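Local coordinates for protein cellulase CEL9M (Clostridium cellulolyticum, PDB 1IA6) that probably catalyses the endohydrolysis of (1->4)-beta-D-glucosidic linkages in cellulose, lichenin and cereal beta-D-glucans as a family 9 glycoside hydrolase, at residues H60-L65 with G137-L142; G130-Q135 with H364-G369. All coordinates share one frame; numbering follows the deposited sequence. Where two conformers were deposited one is given.

Contact 1: H60-L65 with G137-L142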
ATOM      1  N   HIS A  60     -10.989 -10.183  -5.821  1.00  8.28           N
ATOM      2  CA  HIS A  60      -9.954 -10.561  -6.771  1.00  8.69           C
ATOM      3  C   HIS A  60      -9.650  -9.580  -7.893  1.00  7.83           C
ATOM      4  O   HIS A  60      -8.855  -9.876  -8.781  1.00 10.23           O
ATOM      5  CB  HIS A  60     -10.312 -11.929  -7.352  1.00  9.89           C
ATOM      6  CG  HIS A  60     -10.490 -12.990  -6.309  1.00 10.90           C
ATOM      7  ND1 HIS A  60     -11.472 -13.955  -6.386  1.00 11.26           N
ATOM      8  CD2 HIS A  60      -9.810 -13.236  -5.163  1.00 12.92           C
ATOM      9  CE1 HIS A  60     -11.390 -14.748  -5.332  1.00 13.14           C
ATOM     10  NE2 HIS A  60     -10.390 -14.333  -4.574  1.00 12.03           N
ATOM     11  N   VAL A  61     -10.274  -8.411  -7.852  1.00  8.89           N
ATOM     12  CA  VAL A  61     -10.035  -7.400  -8.873  1.00  8.97           C
ATOM     13  C   VAL A  61      -8.682  -6.732  -8.640  1.00  9.87           C
ATOM     14  O   VAL A  61      -8.244  -6.578  -7.500  1.00  8.71           O
ATOM     15  CB  VAL A  61     -11.133  -6.317  -8.836  1.00 10.08           C
ATOM     16  CG1 VAL A  61     -10.836  -5.219  -9.857  1.00 11.10           C
ATOM     17  CG2 VAL A  61     -12.487  -6.953  -9.113  1.00 11.97           C
ATOM     18  N   LYS A  62      -8.013  -6.351  -9.725  1.00  8.08           N
ATOM     19  CA  LYS A  62      -6.738  -5.661  -9.617  1.00  7.46           C
ATOM     20  C   LYS A  62      -7.021  -4.202  -9.970  1.00  7.94           C
ATOM     21  O   LYS A  62      -7.178  -3.855 -11.139  1.00  9.35           O
ATOM     22  CB  LYS A  62      -5.709  -6.295 -10.565  1.00  7.92           C
ATOM     23  CG  LYS A  62      -5.517  -7.786 -10.272  1.00  7.98           C
ATOM     24  CD  LYS A  62      -4.371  -8.433 -11.042  1.00 12.94           C
ATOM     25  CE  LYS A  62      -4.705  -8.632 -12.507  1.00 10.57           C
ATOM     26  NZ  LYS A  62      -3.722  -9.552 -13.152  1.00  9.06           N
ATOM     27  N   PHE A  63      -7.134  -3.371  -8.934  1.00  6.80           N
ATOM     28  CA  PHE A  63      -7.416  -1.939  -9.064  1.00  7.93           C
ATOM     29  C   PHE A  63      -6.109  -1.160  -9.149  1.00  7.43           C
ATOM     30  O   PHE A  63      -5.292  -1.217  -8.239  1.00  8.50           O
ATOM     31  CB  PHE A  63      -8.216  -1.447  -7.851  1.00  7.50           C
ATOM     32  CG  PHE A  63      -9.655  -1.893  -7.837  1.00  9.73           C
ATOM     33  CD1 PHE A  63     -10.578  -1.337  -8.719  1.00 10.29           C
ATOM     34  CD2 PHE A  63     -10.091  -2.844  -6.923  1.00 10.68           C
ATOM     35  CE1 PHE A  63     -11.920  -1.722  -8.689  1.00 11.56           C
ATOM     36  CE2 PHE A  63     -11.432  -3.237  -6.882  1.00 12.47           C
ATOM     37  CZ  PHE A  63     -12.346  -2.674  -7.767  1.00 10.34           C
ATOM     38  N   GLY A  64      -5.940  -0.404 -10.228  1.00  7.52           N
ATOM     39  CA  GLY A  64      -4.710   0.345 -10.440  1.00  7.47           C
ATOM     40  C   GLY A  64      -4.174   1.319  -9.402  1.00  7.37           C
ATOM     41  O   GLY A  64      -2.963   1.340  -9.154  1.00  7.32           O
ATOM     42  N   LEU A  65      -5.033   2.129  -8.791  1.00  6.20           N
ATOM     43  CA  LEU A  65      -4.524   3.101  -7.828  1.00  6.42           C
ATOM     44  C   LEU A  65      -3.959   2.455  -6.568  1.00  6.38           C
ATOM     45  O   LEU A  65      -2.809   2.711  -6.205  1.00  6.54           O
ATOM     46  CB  LEU A  65      -5.598   4.142  -7.480  1.00  7.44           C
ATOM     47  CG  LEU A  65      -5.129   5.324  -6.618  1.00  9.01           C
ATOM     48  CD1 LEU A  65      -3.808   5.885  -7.142  1.00  8.33           C
ATOM     49  CD2 LEU A  65      -6.206   6.407  -6.624  1.00 10.32           C
ATOM     50  N   GLY A 137     -13.924 -18.177 -16.241  0.50 25.18           N
ATOM     51  CA  GLY A 137     -14.607 -17.218 -17.082  0.50 27.68           C
ATOM     52  C   GLY A 137     -13.658 -16.157 -17.593  0.50 29.09           C
ATOM     53  O   GLY A 137     -12.439 -16.336 -17.575  0.50 29.66           O
ATOM     54  N   GLN A 138     -14.220 -15.042 -18.040  0.50 30.03           N
ATOM     55  CA  GLN A 138     -13.423 -13.947 -18.571  0.50 30.54           C
ATOM     56  C   GLN A 138     -13.484 -12.663 -17.762  0.50 29.07           C
ATOM     57  O   GLN A 138     -14.561 -12.137 -17.492  0.50 30.04           O
ATOM     58  CB  GLN A 138     -13.859 -13.625 -20.004  0.50 32.29           C
ATOM     59  CG  GLN A 138     -13.150 -14.414 -21.089  0.50 35.02           C
ATOM     60  CD  GLN A 138     -11.668 -14.100 -21.158  0.50 36.30           C
ATOM     61  OE1 GLN A 138     -10.828 -14.921 -20.789  0.50 37.54           O
ATOM     62  NE2 GLN A 138     -11.338 -12.900 -21.626  0.50 37.05           N
ATOM     63  N   ARG A 139     -12.318 -12.172 -17.361  1.00 26.98           N
ATOM     64  CA  ARG A 139     -12.228 -10.903 -16.658  1.00 22.99           C
ATOM     65  C   ARG A 139     -11.889  -9.845 -17.691  1.00 18.98           C
ATOM     66  O   ARG A 139     -11.004 -10.039 -18.522  1.00 17.09           O
ATOM     67  CB  ARG A 139     -11.125 -10.942 -15.600  1.00 23.16           C
ATOM     68  CG  ARG A 139     -11.612 -11.253 -14.202  1.00 22.05           C
ATOM     69  CD  ARG A 139     -10.752 -12.323 -13.569  1.00 19.95           C
ATOM     70  NE  ARG A 139      -9.374 -11.903 -13.313  1.00 17.09           N
ATOM     71  CZ  ARG A 139      -8.968 -11.301 -12.196  1.00 16.37           C
ATOM     72  NH1 ARG A 139      -9.838 -11.035 -11.230  1.00 13.76           N
ATOM     73  NH2 ARG A 139      -7.683 -11.005 -12.027  1.00 13.39           N
ATOM     74  N   PRO A 140     -12.592  -8.710 -17.657  1.00 15.46           N
ATOM     75  CA  PRO A 140     -12.312  -7.651 -18.625  1.00 14.69           C
ATOM     76  C   PRO A 140     -11.141  -6.763 -18.224  1.00 15.02           C
ATOM     77  O   PRO A 140     -10.937  -6.482 -17.042  1.00 13.24           O
ATOM     78  CB  PRO A 140     -13.617  -6.868 -18.652  1.00 15.76           C
ATOM     79  CG  PRO A 140     -14.052  -6.936 -17.210  1.00 16.33           C
ATOM     80  CD  PRO A 140     -13.793  -8.394 -16.861  1.00 15.73           C
ATOM     81  N   SER A 141     -10.355  -6.353 -19.212  1.00 12.90           N
ATOM     82  CA  SER A 141      -9.251  -5.432 -18.975  1.00 14.41           C
ATOM     83  C   SER A 141     -10.036  -4.134 -19.128  1.00 14.23           C
ATOM     84  O   SER A 141     -10.012  -3.479 -20.172  1.00 15.85           O
ATOM     85  CB  SER A 141      -8.195  -5.590 -20.066  1.00 14.52           C
ATOM     86  OG  SER A 141      -7.720  -6.928 -20.092  1.00 13.96           O
ATOM     87  N   LEU A 142     -10.753  -3.795 -18.063  1.00 13.38           N
ATOM     88  CA  LEU A 142     -11.657  -2.652 -18.028  1.00 11.93           C
ATOM     89  C   LEU A 142     -11.150  -1.249 -18.341  1.00 12.75           C
ATOM     90  O   LEU A 142     -11.788  -0.524 -19.109  1.00 11.95           O
ATOM     91  CB  LEU A 142     -12.382  -2.635 -16.679  1.00 11.47           C
ATOM     92  CG  LEU A 142     -13.729  -1.909 -16.653  1.00 13.26           C
ATOM     93  CD1 LEU A 142     -14.665  -2.538 -17.687  1.00 15.44           C
ATOM     94  CD2 LEU A 142     -14.335  -1.997 -15.265  1.00 14.53           C
TER
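Arg139 reaches across to the backbone of His60 and makes the one hydrogen bond of this contact. Its NH1 donates to His60 O at 2.9 Å, with a nearly straight N-H...O angle of 175°. The oxygen lies in the guanidinium plane, at the edge of the group. On the other side of the bond, NH1 stands above the carbonyl plane, 60° out of it. The Arg139 chain is bent at chi2 and chi3, and NH1 ends at the carbonyl oxygen.

Lys62 crosses Arg139 at about a right angle. The lysine chain bends at chi3 (-73°), and its CE lies obliquely against Arg139 NH2 at 3.8 Å. The His60 CB also approaches, 4.0 Å from Arg139 NH1, but the imidazole turns away, to Gln135.

Strand 62-63 is an outer strand of a small antiparallel sheet with 115-119 and 143-145. The loop before 143-145 packs against it through Arg139.

The two cationic ends come close, with Lys62 NZ 4.4 Å from Arg139 NH2. Asp42 forms salt bridges with both through OD2, and Lys62 NZ also binds the carbonyls of Leu50 and Gly52. Arg139 touches His39, a ligand of the bound zinc. The shared carboxylate probably offsets the like charges. The bond to His60 O and the salt bridge to Asp42 together hold the guanidinium near the zinc site.

Contact 2: G130-Q135 with H364-G369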
ATOM      1  N   GLY A 130     -15.599 -17.762  -3.377  1.00 16.28           N
ATOM      2  CA  GLY A 130     -14.929 -19.043  -3.468  1.00 16.01           C
ATOM      3  C   GLY A 130     -13.458 -18.763  -3.698  1.00 16.29           C
ATOM      4  O   GLY A 130     -13.052 -17.599  -3.723  1.00 16.14           O
ATOM      5  N   ALA A 131     -12.660 -19.811  -3.866  1.00 13.99           N
ATOM      6  CA  ALA A 131     -11.227 -19.648  -4.085  1.00 14.64           C
ATOM      7  C   ALA A 131     -10.938 -18.982  -5.426  1.00 13.32           C
ATOM      8  O   ALA A 131     -11.622 -19.232  -6.416  1.00 13.02           O
ATOM      9  CB  ALA A 131     -10.531 -21.004  -4.020  1.00 14.96           C
ATOM     10  N   PRO A 132      -9.918 -18.109  -5.472  1.00 12.51           N
ATOM     11  CA  PRO A 132      -9.597 -17.446  -6.737  1.00 11.65           C
ATOM     12  C   PRO A 132      -9.177 -18.453  -7.803  1.00 13.08           C
ATOM     13  O   PRO A 132      -9.368 -18.222  -8.993  1.00 13.05           O
ATOM     14  CB  PRO A 132      -8.468 -16.487  -6.354  1.00 11.66           C
ATOM     15  CG  PRO A 132      -7.821 -17.161  -5.173  1.00 10.75           C
ATOM     16  CD  PRO A 132      -9.023 -17.655  -4.394  1.00 12.09           C
ATOM     17  N   GLU A 133      -8.618 -19.578  -7.364  1.00 13.76           N
ATOM     18  CA  GLU A 133      -8.169 -20.615  -8.289  1.00 15.56           C
ATOM     19  C   GLU A 133      -9.319 -21.266  -9.053  1.00 17.40           C
ATOM     20  O   GLU A 133      -9.113 -21.821 -10.136  1.00 17.51           O
ATOM     21  CB  GLU A 133      -7.394 -21.707  -7.540  1.00 13.91           C
ATOM     22  CG  GLU A 133      -6.091 -21.255  -6.885  1.00 14.11           C
ATOM     23  CD  GLU A 133      -6.302 -20.558  -5.554  1.00 13.46           C
ATOM     24  OE1 GLU A 133      -7.457 -20.489  -5.087  1.00 13.71           O
ATOM     25  OE2 GLU A 133      -5.302 -20.084  -4.968  1.00 14.22           O
ATOM     26  N   GLU A 134     -10.524 -21.198  -8.494  1.00 17.29           N
ATOM     27  CA  GLU A 134     -11.690 -21.809  -9.128  1.00 19.48           C
ATOM     28  C   GLU A 134     -12.640 -20.805  -9.777  1.00 19.92           C
ATOM     29  O   GLU A 134     -13.724 -21.175 -10.235  1.00 18.06           O
ATOM     30  CB  GLU A 134     -12.454 -22.656  -8.106  1.00 22.47           C
ATOM     31  CG  GLU A 134     -11.591 -23.697  -7.406  1.00 26.39           C
ATOM     32  CD  GLU A 134     -12.371 -24.542  -6.417  1.00 30.86           C
ATOM     33  OE1 GLU A 134     -13.053 -23.963  -5.544  1.00 34.73           O
ATOM     34  OE2 GLU A 134     -12.298 -25.785  -6.508  1.00 34.66           O
ATOM     35  N   GLN A 135     -12.243 -19.536  -9.814  1.00 18.94           N
ATOM     36  CA  GLN A 135     -13.068 -18.504 -10.432  1.00 18.93           C
ATOM     37  C   GLN A 135     -12.710 -18.490 -11.916  1.00 20.43           C
ATOM     38  O   GLN A 135     -11.704 -17.912 -12.319  1.00 21.45           O
ATOM     39  CB  GLN A 135     -12.777 -17.146  -9.791  1.00 17.68           C
ATOM     40  CG  GLN A 135     -13.602 -16.006 -10.347  1.00 15.11           C
ATOM     41  CD  GLN A 135     -13.422 -14.733  -9.549  1.00 16.54           C
ATOM     42  OE1 GLN A 135     -12.325 -14.441  -9.078  1.00 13.73           O
ATOM     43  NE2 GLN A 135     -14.498 -13.964  -9.401  1.00 13.80           N
ATOM     44  N   HIS A 364     -11.975 -12.222   3.581  1.00 10.12           N
ATOM     45  CA  HIS A 364     -11.031 -12.629   2.546  1.00 10.09           C
ATOM     46  C   HIS A 364     -11.491 -13.969   1.970  1.00 10.71           C
ATOM     47  O   HIS A 364     -11.551 -14.976   2.674  1.00 10.73           O
ATOM     48  CB  HIS A 364      -9.638 -12.736   3.180  1.00  9.86           C
ATOM     49  CG  HIS A 364      -8.519 -12.910   2.199  1.00 10.22           C
ATOM     50  ND1 HIS A 364      -8.159 -14.139   1.689  1.00 10.34           N
ATOM     51  CD2 HIS A 364      -7.654 -12.015   1.666  1.00 11.51           C
ATOM     52  CE1 HIS A 364      -7.118 -13.994   0.887  1.00 11.06           C
ATOM     53  NE2 HIS A 364      -6.791 -12.714   0.857  1.00 11.64           N
ATOM     54  N   ARG A 365     -11.818 -13.976   0.682  1.00 10.02           N
ATOM     55  CA  ARG A 365     -12.310 -15.188   0.038  1.00 10.51           C
ATOM     56  C   ARG A 365     -11.382 -16.399   0.104  1.00 10.99           C
ATOM     57  O   ARG A 365     -11.806 -17.479   0.516  1.00 11.49           O
ATOM     58  CB  ARG A 365     -12.685 -14.881  -1.417  1.00 11.01           C
ATOM     59  CG  ARG A 365     -13.937 -14.016  -1.525  1.00 13.17           C
ATOM     60  CD  ARG A 365     -14.166 -13.493  -2.933  1.00 12.52           C
ATOM     61  NE  ARG A 365     -15.430 -12.763  -3.031  1.00 13.47           N
ATOM     62  CZ  ARG A 365     -15.669 -11.575  -2.484  1.00 14.80           C
ATOM     63  NH1 ARG A 365     -14.730 -10.947  -1.786  1.00 12.68           N
ATOM     64  NH2 ARG A 365     -16.862 -11.012  -2.632  1.00 14.13           N
ATOM     65  N   ALA A 366     -10.126 -16.232  -0.292  1.00  9.86           N
ATOM     66  CA  ALA A 366      -9.187 -17.352  -0.269  1.00 12.02           C
ATOM     67  C   ALA A 366      -8.983 -17.917   1.139  1.00 12.03           C
ATOM     68  O   ALA A 366      -9.063 -19.131   1.342  1.00 11.33           O
ATOM     69  CB  ALA A 366      -7.848 -16.927  -0.866  1.00 12.12           C
ATOM     70  N   ALA A 367      -8.721 -17.044   2.109  1.00 11.25           N
ATOM     71  CA  ALA A 367      -8.507 -17.484   3.488  1.00 12.19           C
ATOM     72  C   ALA A 367      -9.755 -18.135   4.086  1.00 12.72           C
ATOM     73  O   ALA A 367      -9.657 -19.122   4.813  1.00 13.49           O
ATOM     74  CB  ALA A 367      -8.067 -16.302   4.360  1.00 11.39           C
ATOM     75  N   ASN A 368     -10.925 -17.582   3.782  1.00 13.82           N
ATOM     76  CA  ASN A 368     -12.175 -18.130   4.305  1.00 14.47           C
ATOM     77  C   ASN A 368     -12.281 -19.612   3.935  1.00 16.89           C
ATOM     78  O   ASN A 368     -12.593 -20.453   4.783  1.00 16.47           O
ATOM     79  CB  ASN A 368     -13.362 -17.340   3.755  1.00 14.89           C
ATOM     80  CG  ASN A 368     -14.690 -17.857   4.265  1.00 15.82           C
ATOM     81  OD1 ASN A 368     -15.389 -18.585   3.570  1.00 18.29           O
ATOM     82  ND2 ASN A 368     -15.036 -17.490   5.493  1.00 17.39           N
ATOM     83  N   GLY A 369     -12.020 -19.919   2.666  1.00 16.90           N
ATOM     84  CA  GLY A 369     -12.035 -21.296   2.201  1.00 19.07           C
ATOM     85  C   GLY A 369     -13.369 -21.979   1.961  1.00 20.53           C
ATOM     86  O   GLY A 369     -13.396 -23.161   1.615  1.00 21.67           O
TER
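Pro132 and Ala366 supply the apolar part of this contact. The proline ring meets the alanine through its CD atom, 3.8 Å from Ala366 CB. The same CD lies 4.1 Å from Ala366 CA, so CD sits against Ala366, in the first turn of helix 365-368.

The second touch is between a carbonyl and an aliphatic carbon. Gly130 O lies 3.6 Å from Arg365 CB. This oxygen is buried by the contact and has no hydrogen-bonding partner in the model. With CG beside the backbone N (chi1 -70°), the Arg365 chain runs extended to NE. Its polar end has partners beyond the two segments: NE donates to Tyr128 O and NH1 to Gly58 O.

The hydrogen bonds among these residues lie within each segment. His364 caps the helix: its ND1 accepts from Ala367 N at 3.0 Å, with the donor near the imidazole plane. Its backbone O also accepts from Asn368 N, 2.9 Å away, and Gly369 N bonds Arg365 O at 3.3 Å. In the other segment, Glu134 N bonds Ala131 O at 3.1 Å and supports the 3-10 turn 132-134. Gln135 N follows with a bond of 3.3 Å to Pro132 O.

Pro132 also touches the zinc ligand His55, and Gln135 accepts from a second one, His39. The loop after helix 122-125 and before strand 143-145 thus packs on the short helix 365-368, beside the metal site.

From the N terminus, segment 60-65 comes first, at the lead into helix 64-80. After that helix, further helices and strand 115-119, the chain enters the loop before strand 143-145, which supplies 130-135 and then 137-142. Contact 1 closes here, over 71 intervening residues. Contact 2 closes only at 364-369, after 228 residues that include many of the helices. Their segments alternate, so the two closures cross rather than nest. They meet at the His60 ring of contact 1, which lies beside Gln135 and Pro132 of contact 2. One loop thus joins the edge strand 62-63 to the late helix 365-368, next to the zinc site.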